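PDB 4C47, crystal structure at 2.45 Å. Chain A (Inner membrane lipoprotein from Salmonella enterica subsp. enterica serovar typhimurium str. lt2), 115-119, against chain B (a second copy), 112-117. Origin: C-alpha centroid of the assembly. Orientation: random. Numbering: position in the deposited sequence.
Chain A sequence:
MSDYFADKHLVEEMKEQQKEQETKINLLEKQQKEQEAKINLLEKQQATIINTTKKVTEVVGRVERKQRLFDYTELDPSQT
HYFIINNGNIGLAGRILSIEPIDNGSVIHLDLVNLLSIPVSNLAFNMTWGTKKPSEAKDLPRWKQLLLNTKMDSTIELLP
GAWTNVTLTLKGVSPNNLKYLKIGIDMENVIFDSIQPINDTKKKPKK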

ATOM      1  N   LEU A 115      18.666  14.978  15.541  1.00 50.85           N
ATOM      2  CA  LEU A 115      19.534  14.652  14.415  1.00 45.33           C
ATOM      3  C   LEU A 115      19.607  15.788  13.404  1.00 56.16           C
ATOM      4  O   LEU A 115      20.487  15.805  12.546  1.00 61.57           O
ATOM      5  CB  LEU A 115      19.051  13.376  13.725  1.00 49.03           C
ATOM      6  CG  LEU A 115      19.058  12.107  14.576  1.00 52.83           C
ATOM      7  CD1 LEU A 115      18.633  10.890  13.751  1.00 41.89           C
ATOM      8  CD2 LEU A 115      20.435  11.900  15.198  1.00 39.56           C
ATOM      9  N   LEU A 116      18.682  16.736  13.515  1.00 44.32           N
ATOM     10  CA  LEU A 116      18.586  17.834  12.560  1.00 46.90           C
ATOM     11  C   LEU A 116      19.569  18.957  12.901  1.00 59.97           C
ATOM     12  O   LEU A 116      20.281  18.891  13.903  1.00 50.83           O
ATOM     13  CB  LEU A 116      17.158  18.374  12.520  1.00 49.10           C
ATOM     14  CG  LEU A 116      16.052  17.337  12.299  1.00 51.61           C
ATOM     15  CD1 LEU A 116      14.688  18.010  12.195  1.00 51.08           C
ATOM     16  CD2 LEU A 116      16.336  16.490  11.062  1.00 47.47           C
ATOM     17  N   SER A 117      19.594  19.986  12.059  1.00 58.27           N
ATOM     18  CA  SER A 117      20.541  21.086  12.199  1.00 60.41           C
ATOM     19  C   SER A 117      19.940  22.290  12.922  1.00 64.69           C
ATOM     20  O   SER A 117      20.635  23.268  13.190  1.00 67.93           O
ATOM     21  CB  SER A 117      21.054  21.516  10.826  1.00 61.00           C
ATOM     22  OG  SER A 117      19.993  21.982  10.008  1.00 70.17           O
ATOM     23  N   ILE A 118      18.647  22.223  13.223  1.00 64.65           N
ATOM     24  CA  ILE A 118      17.983  23.279  13.979  1.00 66.46           C
ATOM     25  C   ILE A 118      17.343  22.703  15.241  1.00 67.33           C
ATOM     26  O   ILE A 118      16.947  21.535  15.260  1.00 62.99           O
ATOM     27  CB  ILE A 118      16.921  24.018  13.128  1.00 74.89           C
ATOM     28  CG1 ILE A 118      15.855  23.046  12.620  1.00 71.58           C
ATOM     29  CG2 ILE A 118      17.581  24.739  11.966  1.00 75.54           C
ATOM     30  CD1 ILE A 118      14.708  23.729  11.910  1.00 79.63           C
ATOM     31  N   PRO A 119      17.259  23.516  16.307  1.00 69.16           N
ATOM     32  CA  PRO A 119      16.636  23.060  17.554  1.00 69.12           C
ATOM     33  C   PRO A 119      15.172  22.683  17.348  1.00 66.79           C
ATOM     34  O   PRO A 119      14.504  23.257  16.490  1.00 71.80           O
ATOM     35  CB  PRO A 119      16.721  24.291  18.461  1.00 64.35           C
ATOM     36  CG  PRO A 119      17.815  25.126  17.891  1.00 72.38           C
ATOM     37  CD  PRO A 119      17.782  24.890  16.415  1.00 69.18           C
TER
ATOM     38  N   LEU B 112      13.511  29.401   4.268  1.00 65.68           N
ATOM     39  CA  LEU B 112      13.835  27.990   4.132  1.00 63.45           C
ATOM     40  C   LEU B 112      15.122  27.695   4.884  1.00 66.60           C
ATOM     41  O   LEU B 112      16.045  28.509   4.899  1.00 69.87           O
ATOM     42  CB  LEU B 112      13.988  27.607   2.658  1.00 72.91           C
ATOM     43  CG  LEU B 112      12.705  27.605   1.829  1.00 75.35           C
ATOM     44  CD1 LEU B 112      12.989  27.185   0.392  1.00 77.11           C
ATOM     45  CD2 LEU B 112      11.669  26.688   2.468  1.00 70.76           C
ATOM     46  N   VAL B 113      15.177  26.531   5.518  1.00 63.71           N
ATOM     47  CA  VAL B 113      16.381  26.108   6.219  1.00 61.06           C
ATOM     48  C   VAL B 113      16.716  24.653   5.923  1.00 60.87           C
ATOM     49  O   VAL B 113      15.846  23.774   5.967  1.00 63.53           O
ATOM     50  CB  VAL B 113      16.288  26.357   7.742  1.00 55.16           C
ATOM     51  CG1 VAL B 113      15.123  25.591   8.343  1.00 54.12           C
ATOM     52  CG2 VAL B 113      17.588  25.965   8.416  1.00 59.91           C
ATOM     53  N   ASN B 114      17.986  24.426   5.599  1.00 65.61           N
ATOM     54  CA  ASN B 114      18.531  23.099   5.344  1.00 58.72           C
ATOM     55  C   ASN B 114      18.680  22.320   6.647  1.00 59.77           C
ATOM     56  O   ASN B 114      19.425  22.726   7.541  1.00 57.29           O
ATOM     57  CB  ASN B 114      19.891  23.233   4.650  1.00 64.41           C
ATOM     58  CG  ASN B 114      20.578  21.900   4.420  1.00 68.28           C
ATOM     59  OD1 ASN B 114      19.954  20.841   4.468  1.00 72.93           O
ATOM     60  ND2 ASN B 114      21.877  21.950   4.157  1.00 69.11           N
ATOM     61  N   LEU B 115      17.972  21.199   6.744  1.00 57.35           N
ATOM     62  CA  LEU B 115      17.979  20.374   7.949  1.00 50.36           C
ATOM     63  C   LEU B 115      19.185  19.444   8.025  1.00 52.52           C
ATOM     64  O   LEU B 115      19.390  18.767   9.034  1.00 54.53           O
ATOM     65  CB  LEU B 115      16.691  19.552   8.034  1.00 50.87           C
ATOM     66  CG  LEU B 115      15.398  20.365   8.080  1.00 54.85           C
ATOM     67  CD1 LEU B 115      14.184  19.447   8.152  1.00 47.68           C
ATOM     68  CD2 LEU B 115      15.422  21.328   9.255  1.00 48.17           C
ATOM     69  N   LEU B 116      19.979  19.415   6.959  1.00 53.11           N
ATOM     70  CA  LEU B 116      21.156  18.552   6.905  1.00 54.63           C
ATOM     71  C   LEU B 116      22.387  19.232   7.498  1.00 64.48           C
ATOM     72  O   LEU B 116      22.325  20.387   7.919  1.00 66.31           O
ATOM     73  CB  LEU B 116      21.432  18.115   5.465  1.00 65.36           C
ATOM     74  CG  LEU B 116      20.249  17.501   4.714  1.00 69.36           C
ATOM     75  CD1 LEU B 116      20.665  17.060   3.318  1.00 71.35           C
ATOM     76  CD2 LEU B 116      19.646  16.343   5.496  1.00 67.54           C
ATOM     77  N   SER B 117      23.504  18.512   7.524  1.00 63.62           N
ATOM     78  CA  SER B 117      24.726  19.018   8.145  1.00 68.23           C
ATOM     79  C   SER B 117      25.693  19.619   7.128  1.00 69.64           C
ATOM     80  O   SER B 117      26.681  20.246   7.497  1.00 67.76           O
ATOM     81  CB  SER B 117      25.419  17.907   8.934  1.00 69.52           C
ATOM     82  OG  SER B 117      25.734  16.811   8.086  1.00 71.54           O
TER

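The apolar centre of this contact is built around Leu115(B), which gives up more surface to the other stretch than any other residue in the two stretches. Its CA-to-CB bond runs sideways to the chain A stretch, and its methyls reach Ile118(A) and Leu116(A). CD2 of Leu115(B) packs at 3.7 Å against CD1 of Ile118(A), an ordinary van der Waals separation, while CD1 of Leu115(B) lies 4.3 Å from CD1 of Leu116(A), a looser contact. The forked end of leucine suits this position because its two methyls can reach more than one apolar partner.

The CA-to-CB bond of Ile118(A) points toward the chain B stretch and, being beta-branched, the residue offers a second arm: its CG2 meets CG2 of Val113(B) at 3.8 Å. Val113(B) is next to the last residue of a strand, its CA-to-CB bond also points toward the chain A stretch, and its short, compact side chain brings a methyl into contact from close to the backbone. These groups form no directional bonds; they gain by shielding one another from water.

Between Leu116(A) and Ile118(A), Ser117(A) supplies the polar part of the contact. Its CA lies 5.0 Å from that of Leu115(B), the nearest such approach between the two stretches, so main chain comes close to main chain although chain A has no regular secondary structure here. The hydroxyl OG of Ser117(A) donates a short hydrogen bond, 2.6 Å, to the carbonyl O of Asn114(B). The amide N of Ser117(A) reaches O of Leu115(B) at 3.3 Å, but the 122° angle at the hydrogen makes this bond weak. Serine fits because its small side chain allows the close approach while carrying a donor; its CB also lies 3.4 Å from O of Leu116(B).

The CA-to-CB bond of Asn114(B) points away from the chain A stretch. Its OD1 accepts a hydrogen bond from N of Leu116(B) at 2.9 Å, a bond that links the last strand residue to the segment that follows it.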